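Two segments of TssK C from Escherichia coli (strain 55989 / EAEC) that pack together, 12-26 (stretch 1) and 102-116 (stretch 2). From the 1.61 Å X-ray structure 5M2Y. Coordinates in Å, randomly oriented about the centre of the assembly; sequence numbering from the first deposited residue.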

ATOM      1  N   GLY A  12      -4.131   4.666 -14.289  1.00 27.89           N
ATOM      2  CA  GLY A  12      -2.962   5.469 -14.619  1.00 27.80           C
ATOM      3  C   GLY A  12      -1.922   5.367 -13.524  1.00 29.85           C
ATOM      4  O   GLY A  12      -1.407   4.288 -13.258  1.00 29.17           O
ATOM      5  N   VAL A  13      -1.666   6.494 -12.857  1.00 24.90           N
ATOM      6  CA  VAL A  13      -0.723   6.613 -11.747  1.00 23.75           C
ATOM      7  C   VAL A  13      -1.337   6.244 -10.383  1.00 24.93           C
ATOM      8  O   VAL A  13      -0.600   6.130  -9.407  1.00 23.63           O
ATOM      9  CB  VAL A  13      -0.021   8.002 -11.688  1.00 27.41           C
ATOM     10  CG1 VAL A  13       0.911   8.202 -12.878  1.00 27.72           C
ATOM     11  CG2 VAL A  13      -1.020   9.139 -11.573  1.00 27.30           C
ATOM     12  N   MET A  14      -2.668   6.074 -10.313  1.00 20.34           N
ATOM     13  CA  MET A  14      -3.345   5.745  -9.059  1.00 19.40           C
ATOM     14  C   MET A  14      -3.743   4.287  -8.933  1.00 23.38           C
ATOM     15  O   MET A  14      -4.169   3.672  -9.905  1.00 23.02           O
ATOM     16  CB  MET A  14      -4.580   6.630  -8.837  1.00 21.35           C
ATOM     17  CG  MET A  14      -4.287   8.121  -8.745  1.00 23.96           C
ATOM     18  SD  MET A  14      -3.087   8.582  -7.471  1.00 26.42           S
ATOM     19  CE  MET A  14      -3.908   8.085  -5.953  1.00 23.11           C
ATOM     20  N   TRP A  15      -3.587   3.738  -7.728  1.00 19.42           N
ATOM     21  CA  TRP A  15      -3.974   2.371  -7.398  1.00 19.22           C
ATOM     22  C   TRP A  15      -4.993   2.462  -6.287  1.00 24.60           C
ATOM     23  O   TRP A  15      -4.739   3.131  -5.292  1.00 24.75           O
ATOM     24  CB  TRP A  15      -2.768   1.569  -6.926  1.00 17.71           C
ATOM     25  CG  TRP A  15      -1.690   1.416  -7.963  1.00 18.21           C
ATOM     26  CD1 TRP A  15      -0.706   2.309  -8.279  1.00 21.36           C
ATOM     27  CD2 TRP A  15      -1.444   0.262  -8.768  1.00 18.75           C
ATOM     28  NE1 TRP A  15       0.103   1.808  -9.265  1.00 20.60           N
ATOM     29  CE2 TRP A  15      -0.317   0.546  -9.579  1.00 22.27           C
ATOM     30  CE3 TRP A  15      -2.064  -0.983  -8.889  1.00 20.22           C
ATOM     31  CZ2 TRP A  15       0.207  -0.378 -10.475  1.00 22.11           C
ATOM     32  CZ3 TRP A  15      -1.561  -1.891  -9.794  1.00 22.05           C
ATOM     33  CH2 TRP A  15      -0.436  -1.588 -10.577  1.00 22.91           C
ATOM     34  N   GLU A  16      -6.152   1.830  -6.454  1.00 21.69           N
ATOM     35  CA  GLU A  16      -7.198   1.896  -5.427  1.00 21.73           C
ATOM     36  C   GLU A  16      -7.617   0.518  -4.974  1.00 26.47           C
ATOM     37  O   GLU A  16      -7.856  -0.347  -5.800  1.00 26.06           O
ATOM     38  CB  GLU A  16      -8.405   2.706  -5.935  1.00 23.40           C
ATOM     39  CG  GLU A  16      -9.471   2.941  -4.886  1.00 33.79           C
ATOM     40  CD  GLU A  16     -10.545   3.952  -5.272  1.00 54.53           C
ATOM     41  OE1 GLU A  16     -10.261   4.898  -6.034  1.00 43.15           O
ATOM     42  OE2 GLU A  16     -11.663   3.822  -4.735  1.00 50.84           O
ATOM     43  N   GLY A  17      -7.728   0.351  -3.662  1.00 24.14           N
ATOM     44  CA  GLY A  17      -8.152  -0.888  -3.030  1.00 24.33           C
ATOM     45  C   GLY A  17      -9.357  -0.678  -2.141  1.00 29.14           C
ATOM     46  O   GLY A  17      -9.446   0.341  -1.463  1.00 28.79           O
ATOM     47  N   ALA A  18     -10.300  -1.636  -2.151  1.00 26.88           N
ATOM     48  CA  ALA A  18     -11.500  -1.582  -1.316  1.00 27.36           C
ATOM     49  C   ALA A  18     -11.191  -2.266   0.008  1.00 31.00           C
ATOM     50  O   ALA A  18     -10.609  -3.354   0.016  1.00 30.09           O
ATOM     51  CB  ALA A  18     -12.672  -2.272  -2.010  1.00 28.64           C
ATOM     52  N   LEU A  19     -11.537  -1.607   1.121  1.00 28.58           N
ATOM     53  CA  LEU A  19     -11.282  -2.133   2.459  1.00 28.77           C
ATOM     54  C   LEU A  19     -12.595  -2.453   3.183  1.00 35.24           C
ATOM     55  O   LEU A  19     -12.773  -2.057   4.326  1.00 35.57           O
ATOM     56  CB  LEU A  19     -10.432  -1.131   3.269  1.00 28.48           C
ATOM     57  CG  LEU A  19      -9.072  -0.742   2.697  1.00 32.26           C
ATOM     58  CD1 LEU A  19      -8.487   0.417   3.490  1.00 32.13           C
ATOM     59  CD2 LEU A  19      -8.109  -1.966   2.637  1.00 34.26           C
ATOM     60  N   HIS A  20     -13.506  -3.191   2.533  1.00 33.51           N
ATOM     61  CA  HIS A  20     -14.787  -3.479   3.176  1.00 34.98           C
ATOM     62  C   HIS A  20     -14.815  -4.793   3.947  1.00 39.87           C
ATOM     63  O   HIS A  20     -15.810  -5.061   4.624  1.00 40.55           O
ATOM     64  CB  HIS A  20     -15.964  -3.388   2.202  1.00 36.67           C
ATOM     65  CG  HIS A  20     -15.998  -2.116   1.424  1.00 40.28           C
ATOM     66  ND1 HIS A  20     -15.810  -2.119   0.083  1.00 42.01           N
ATOM     67  CD2 HIS A  20     -16.121  -0.829   1.835  1.00 42.40           C
ATOM     68  CE1 HIS A  20     -15.885  -0.861  -0.319  1.00 41.38           C
ATOM     69  NE2 HIS A  20     -16.064  -0.045   0.705  1.00 41.91           N
ATOM     70  N   ASP A  21     -13.727  -5.584   3.892  1.00 36.07           N
ATOM     71  CA  ASP A  21     -13.652  -6.838   4.639  1.00 36.03           C
ATOM     72  C   ASP A  21     -13.724  -6.505   6.130  1.00 39.92           C
ATOM     73  O   ASP A  21     -12.853  -5.804   6.654  1.00 39.31           O
ATOM     74  CB  ASP A  21     -12.365  -7.616   4.323  1.00 37.47           C
ATOM     75  CG  ASP A  21     -12.340  -9.037   4.857  1.00 44.96           C
ATOM     76  OD1 ASP A  21     -12.787  -9.260   6.010  1.00 45.99           O
ATOM     77  OD2 ASP A  21     -11.852  -9.926   4.133  1.00 48.95           O
ATOM     78  N   ALA A  22     -14.785  -6.991   6.799  1.00 36.76           N
ATOM     79  CA  ALA A  22     -15.056  -6.768   8.221  1.00 36.78           C
ATOM     80  C   ALA A  22     -13.916  -7.134   9.156  1.00 39.48           C
ATOM     81  O   ALA A  22     -13.793  -6.506  10.208  1.00 39.01           O
ATOM     82  CB  ALA A  22     -16.326  -7.479   8.644  1.00 38.59           C
ATOM     83  N   ARG A  23     -13.066  -8.108   8.767  1.00 35.08           N
ATOM     84  CA  ARG A  23     -11.917  -8.575   9.554  1.00 34.64           C
ATOM     85  C   ARG A  23     -10.821  -7.530   9.737  1.00 37.98           C
ATOM     86  O   ARG A  23     -10.108  -7.603  10.721  1.00 36.61           O
ATOM     87  CB  ARG A  23     -11.333  -9.851   8.955  1.00 34.57           C
ATOM     88  CG  ARG A  23     -12.313 -11.016   8.937  1.00 44.39           C
ATOM     89  CD  ARG A  23     -11.799 -12.225   8.184  1.00 47.54           C
ATOM     90  NE  ARG A  23     -11.681 -12.001   6.758  1.00 48.55           N
ATOM     91  CZ  ARG A  23     -10.999 -12.767   5.916  1.00 57.99           C
ATOM     92  NH1 ARG A  23     -10.395 -13.873   6.383  1.00 42.98           N
ATOM     93  NH2 ARG A  23     -10.936 -12.492   4.640  1.00 44.48           N
ATOM     94  N   LEU A  24     -10.711  -6.559   8.813  1.00 34.43           N
ATOM     95  CA  LEU A  24      -9.723  -5.469   8.827  1.00 33.92           C
ATOM     96  C   LEU A  24      -9.859  -4.509  10.018  1.00 40.74           C
ATOM     97  O   LEU A  24      -8.859  -3.968  10.472  1.00 40.04           O
ATOM     98  CB  LEU A  24      -9.720  -4.681   7.508  1.00 32.91           C
ATOM     99  CG  LEU A  24      -9.429  -5.479   6.224  1.00 36.52           C
ATOM    100  CD1 LEU A  24      -9.638  -4.632   5.002  1.00 36.03           C
ATOM    101  CD2 LEU A  24      -8.014  -6.035   6.206  1.00 37.98           C
ATOM    102  N   ARG A  25     -11.072  -4.305  10.529  1.00 40.18           N
ATOM    103  CA  ARG A  25     -11.286  -3.428  11.678  1.00 41.50           C
ATOM    104  C   ARG A  25     -10.918  -4.080  13.020  1.00 45.98           C
ATOM    105  O   ARG A  25     -10.831  -3.393  14.030  1.00 46.54           O
ATOM    106  CB  ARG A  25     -12.727  -2.902  11.689  1.00 45.04           C
ATOM    107  CG  ARG A  25     -12.839  -1.510  11.077  1.00 63.89           C
ATOM    108  CD  ARG A  25     -13.291  -1.511   9.627  1.00 85.68           C
ATOM    109  NE  ARG A  25     -14.744  -1.604   9.512  1.00106.35           N
ATOM    110  CZ  ARG A  25     -15.388  -2.545   8.832  1.00128.70           C
ATOM    111  NH1 ARG A  25     -16.712  -2.550   8.792  1.00120.36           N
ATOM    112  NH2 ARG A  25     -14.715  -3.477   8.169  1.00117.89           N
ATOM    113  N   GLU A  26     -10.676  -5.397  13.021  1.00 42.23           N
ATOM    114  CA  GLU A  26     -10.309  -6.158  14.219  1.00 42.55           C
ATOM    115  C   GLU A  26      -8.800  -6.222  14.502  1.00 44.05           C
ATOM    116  O   GLU A  26      -8.361  -6.890  15.444  1.00 43.91           O
ATOM    117  CB  GLU A  26     -10.878  -7.575  14.139  1.00 44.67           C
ATOM    118  CG  GLU A  26     -12.387  -7.661  14.221  1.00 60.46           C
ATOM    119  CD  GLU A  26     -12.981  -8.896  13.569  1.00 92.88           C
ATOM    120  OE1 GLU A  26     -12.257  -9.902  13.402  1.00 91.90           O
ATOM    121  OE2 GLU A  26     -14.188  -8.851  13.232  1.00 92.19           O
ATOM    122  N   ALA A 102      -8.671   6.602   9.081  1.00 25.32           N
ATOM    123  CA  ALA A 102      -9.164   7.286   7.878  1.00 24.76           C
ATOM    124  C   ALA A 102      -9.434   6.321   6.733  1.00 28.23           C
ATOM    125  O   ALA A 102     -10.469   6.440   6.097  1.00 27.77           O
ATOM    126  CB  ALA A 102      -8.189   8.375   7.435  1.00 24.98           C
ATOM    127  N   MET A 103      -8.528   5.353   6.491  1.00 24.59           N
ATOM    128  CA  MET A 103      -8.680   4.362   5.422  1.00 24.07           C
ATOM    129  C   MET A 103      -9.785   3.354   5.736  1.00 28.72           C
ATOM    130  O   MET A 103     -10.614   3.076   4.871  1.00 28.34           O
ATOM    131  CB  MET A 103      -7.363   3.633   5.163  1.00 25.97           C
ATOM    132  CG  MET A 103      -6.362   4.480   4.442  1.00 29.34           C
ATOM    133  SD  MET A 103      -4.863   3.586   4.086  1.00 33.18           S
ATOM    134  CE  MET A 103      -4.204   3.475   5.645  1.00 30.18           C
ATOM    135  N   LEU A 104      -9.792   2.814   6.963  1.00 26.12           N
ATOM    136  CA  LEU A 104     -10.784   1.835   7.387  1.00 26.77           C
ATOM    137  C   LEU A 104     -12.201   2.417   7.436  1.00 31.80           C
ATOM    138  O   LEU A 104     -13.130   1.759   6.974  1.00 31.83           O
ATOM    139  CB  LEU A 104     -10.376   1.167   8.707  1.00 27.31           C
ATOM    140  CG  LEU A 104      -9.093   0.318   8.655  1.00 31.60           C
ATOM    141  CD1 LEU A 104      -8.542   0.062  10.031  1.00 32.12           C
ATOM    142  CD2 LEU A 104      -9.315  -0.998   7.880  1.00 34.40           C
ATOM    143  N   ASP A 105     -12.349   3.664   7.913  1.00 29.67           N
ATOM    144  CA  ASP A 105     -13.649   4.346   7.971  1.00 30.65           C
ATOM    145  C   ASP A 105     -14.190   4.668   6.582  1.00 34.66           C
ATOM    146  O   ASP A 105     -15.400   4.573   6.364  1.00 34.86           O
ATOM    147  CB  ASP A 105     -13.575   5.635   8.799  1.00 33.21           C
ATOM    148  CG  ASP A 105     -13.506   5.431  10.298  1.00 44.46           C
ATOM    149  OD1 ASP A 105     -13.689   4.284  10.760  1.00 45.48           O
ATOM    150  OD2 ASP A 105     -13.296   6.425  11.013  1.00 50.10           O
ATOM    151  N   ALA A 106     -13.301   5.048   5.648  1.00 30.34           N
ATOM    152  CA  ALA A 106     -13.674   5.361   4.272  1.00 29.94           C
ATOM    153  C   ALA A 106     -13.932   4.091   3.465  1.00 33.10           C
ATOM    154  O   ALA A 106     -14.616   4.135   2.445  1.00 33.08           O
ATOM    155  CB  ALA A 106     -12.586   6.183   3.615  1.00 30.05           C
ATOM    156  N   GLY A 107     -13.397   2.974   3.953  1.00 28.84           N
ATOM    157  CA  GLY A 107     -13.498   1.676   3.309  1.00 28.28           C
ATOM    158  C   GLY A 107     -12.685   1.590   2.033  1.00 30.60           C
ATOM    159  O   GLY A 107     -13.016   0.828   1.128  1.00 30.53           O
ATOM    160  N   ARG A 108     -11.587   2.380   1.987  1.00 26.14           N
ATOM    161  CA  ARG A 108     -10.758   2.533   0.803  1.00 25.14           C
ATOM    162  C   ARG A 108      -9.342   3.007   1.079  1.00 26.84           C
ATOM    163  O   ARG A 108      -9.085   3.706   2.057  1.00 25.81           O
ATOM    164  CB  ARG A 108     -11.444   3.596  -0.059  1.00 27.27           C
ATOM    165  CG  ARG A 108     -10.977   3.728  -1.485  1.00 39.88           C
ATOM    166  CD  ARG A 108     -11.922   4.672  -2.187  1.00 49.90           C
ATOM    167  NE  ARG A 108     -11.803   6.043  -1.730  1.00 57.09           N
ATOM    168  CZ  ARG A 108     -11.307   7.047  -2.451  1.00 68.59           C
ATOM    169  NH1 ARG A 108     -10.873   6.828  -3.684  1.00 53.83           N
ATOM    170  NH2 ARG A 108     -11.249   8.258  -1.938  1.00 54.26           N
ATOM    171  N   CYS A 109      -8.436   2.657   0.165  1.00 22.86           N
ATOM    172  CA  CYS A 109      -7.074   3.164   0.208  1.00 22.33           C
ATOM    173  C   CYS A 109      -6.611   3.442  -1.216  1.00 23.98           C
ATOM    174  O   CYS A 109      -7.068   2.787  -2.151  1.00 23.54           O
ATOM    175  CB  CYS A 109      -6.136   2.219   0.949  1.00 22.96           C
ATOM    176  SG  CYS A 109      -5.932   0.611   0.157  1.00 26.84           S
ATOM    177  N   THR A 110      -5.740   4.435  -1.385  1.00 19.26           N
ATOM    178  CA  THR A 110      -5.219   4.797  -2.699  1.00 18.13           C
ATOM    179  C   THR A 110      -3.729   5.034  -2.614  1.00 19.64           C
ATOM    180  O   THR A 110      -3.236   5.489  -1.587  1.00 17.98           O
ATOM    181  CB  THR A 110      -5.904   6.038  -3.294  1.00 25.85           C
ATOM    182  OG1 THR A 110      -5.561   7.180  -2.535  1.00 26.11           O
ATOM    183  CG2 THR A 110      -7.417   5.916  -3.386  1.00 25.22           C
ATOM    184  N   PHE A 111      -3.018   4.710  -3.695  1.00 16.28           N
ATOM    185  CA  PHE A 111      -1.576   4.916  -3.778  1.00 15.29           C
ATOM    186  C   PHE A 111      -1.218   5.519  -5.102  1.00 18.76           C
ATOM    187  O   PHE A 111      -1.713   5.099  -6.142  1.00 18.52           O
ATOM    188  CB  PHE A 111      -0.797   3.601  -3.591  1.00 17.12           C
ATOM    189  CG  PHE A 111      -1.145   2.865  -2.327  1.00 18.88           C
ATOM    190  CD1 PHE A 111      -0.488   3.144  -1.139  1.00 21.97           C
ATOM    191  CD2 PHE A 111      -2.142   1.899  -2.325  1.00 21.33           C
ATOM    192  CE1 PHE A 111      -0.832   2.468   0.032  1.00 22.85           C
ATOM    193  CE2 PHE A 111      -2.483   1.225  -1.163  1.00 24.12           C
ATOM    194  CZ  PHE A 111      -1.823   1.506   0.009  1.00 22.05           C
ATOM    195  N   TYR A 112      -0.350   6.510  -5.046  1.00 15.10           N
ATOM    196  CA  TYR A 112       0.163   7.177  -6.215  1.00 14.98           C
ATOM    197  C   TYR A 112       1.531   6.601  -6.490  1.00 19.03           C
ATOM    198  O   TYR A 112       2.370   6.537  -5.592  1.00 17.76           O
ATOM    199  CB  TYR A 112       0.259   8.695  -5.971  1.00 16.46           C
ATOM    200  CG  TYR A 112       1.133   9.427  -6.963  1.00 17.92           C
ATOM    201  CD1 TYR A 112       0.766   9.519  -8.303  1.00 19.91           C
ATOM    202  CD2 TYR A 112       2.306  10.040  -6.561  1.00 18.73           C
ATOM    203  CE1 TYR A 112       1.562  10.189  -9.220  1.00 20.01           C
ATOM    204  CE2 TYR A 112       3.107  10.726  -7.470  1.00 19.75           C
ATOM    205  CZ  TYR A 112       2.729  10.790  -8.800  1.00 26.28           C
ATOM    206  OH  TYR A 112       3.479  11.491  -9.711  1.00 25.86           O
ATOM    207  N   THR A 113       1.747   6.192  -7.737  1.00 16.09           N
ATOM    208  CA  THR A 113       3.044   5.699  -8.178  1.00 15.81           C
ATOM    209  C   THR A 113       3.430   6.544  -9.385  1.00 21.14           C
ATOM    210  O   THR A 113       2.769   6.434 -10.412  1.00 21.62           O
ATOM    211  CB  THR A 113       3.014   4.200  -8.486  1.00 19.44           C
ATOM    212  OG1 THR A 113       2.028   3.921  -9.473  1.00 20.82           O
ATOM    213  CG2 THR A 113       2.779   3.339  -7.245  1.00 19.19           C
ATOM    214  N   PRO A 114       4.459   7.418  -9.278  1.00 18.54           N
ATOM    215  CA  PRO A 114       4.838   8.251 -10.431  1.00 18.95           C
ATOM    216  C   PRO A 114       5.399   7.421 -11.568  1.00 22.86           C
ATOM    217  O   PRO A 114       5.879   6.317 -11.333  1.00 21.25           O
ATOM    218  CB  PRO A 114       5.905   9.190  -9.854  1.00 21.00           C
ATOM    219  CG  PRO A 114       6.460   8.463  -8.694  1.00 24.94           C
ATOM    220  CD  PRO A 114       5.332   7.686  -8.118  1.00 20.01           C
ATOM    221  N   ALA A 115       5.352   7.970 -12.795  1.00 21.08           N
ATOM    222  CA  ALA A 115       5.859   7.324 -14.004  1.00 22.03           C
ATOM    223  C   ALA A 115       7.363   7.017 -13.950  1.00 25.77           C
ATOM    224  O   ALA A 115       7.817   6.112 -14.642  1.00 26.02           O
ATOM    225  CB  ALA A 115       5.541   8.162 -15.215  1.00 23.65           C
ATOM    226  N   SER A 116       8.116   7.722 -13.082  1.00 21.96           N
ATOM    227  CA  SER A 116       9.556   7.518 -12.880  1.00 22.24           C
ATOM    228  C   SER A 116       9.854   6.117 -12.333  1.00 27.38           C
ATOM    229  O   SER A 116      10.942   5.599 -12.554  1.00 27.60           O
ATOM    230  CB  SER A 116      10.116   8.564 -11.924  1.00 25.65           C
ATOM    231  OG  SER A 116       9.594   8.409 -10.621  1.00 30.31           O
TER
HETATM  232  O   HOH W   1       1.016   3.307 -12.048  1.00 36.83           O
HETATM  233  O   HOH W   2     -13.155  -0.891   6.631  1.00 40.50           O

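Strand 14-18 runs antiparallel to strand 108-112, and loop residues at both ends extend the contact. Together the two stretches bury 961 Å² of surface, both sides summed.

At the start, the carbonyl of G12 accepts a hydrogen bond from water 1 (G12 O to water O, 2.9 Å). The same water is hydrogen-bonded to T113 OG1 at 2.8 Å and so links the two stretches. V13 O accepts a hydrogen bond from T113 N at 2.9 Å, nearly straight at 170°. The branched side chain of V13 meets the edge of the Y112 ring, with V13 CG2 3.6 Å from Y112 CE1.

M14 and Y112 form a non-hydrogen-bonded pair. The M14 side chain is m at all three chi angles, and this fold brings its end back to stretch 2. M14 SD lies 3.7 Å from Y112 CB and near the edge of the ring.

W15 pairs with F111 through two backbone bonds, W15 N to F111 O and F111 N to W15 O, each 2.8 Å. Both side chains lie on the same face of the sheet and are buried. The indole nitrogen still finds a partner: W15 NE1 donates to T113 OG1 at 2.9 Å. A large apolar ring with one polar atom suits this site.

E16 lies on the other face, with M14, T110 and R108. Its extended side chain reaches along the sheet to R108, where E16 OE1 and R108 NH1 form a salt bridge at 3.1 Å. E16 CG also packs against T110 CG2 at 3.9 Å.

G17 is buried opposite C109. G17 N donates to C109 O at 2.9 Å, and C109 N donates to G17 O at 3.0 Å. An ideally placed CB on G17 would sit only 3.3 Å from C109 SG, a tight fit.

A18, opposite R108, is exposed and adds little to the contact. L19 N then continues the backbone ladder to G107 O at 2.8 Å. G107 follows the helix with positive phi, a conformation that favours glycine. A CB there would clash with H20 CD2.

The L19 side chain points toward stretch 2 and is buried between helix and strand. L19 CD1 is 3.8 Å from M103 CB and 3.9 Å from C109 CB. Water 2 donates to L19 O at 2.6 Å and to L104 O at 2.7 Å, bridging two backbone carbonyls.

Farther on, L24 CB packs against L104 CD2 at 3.7 Å.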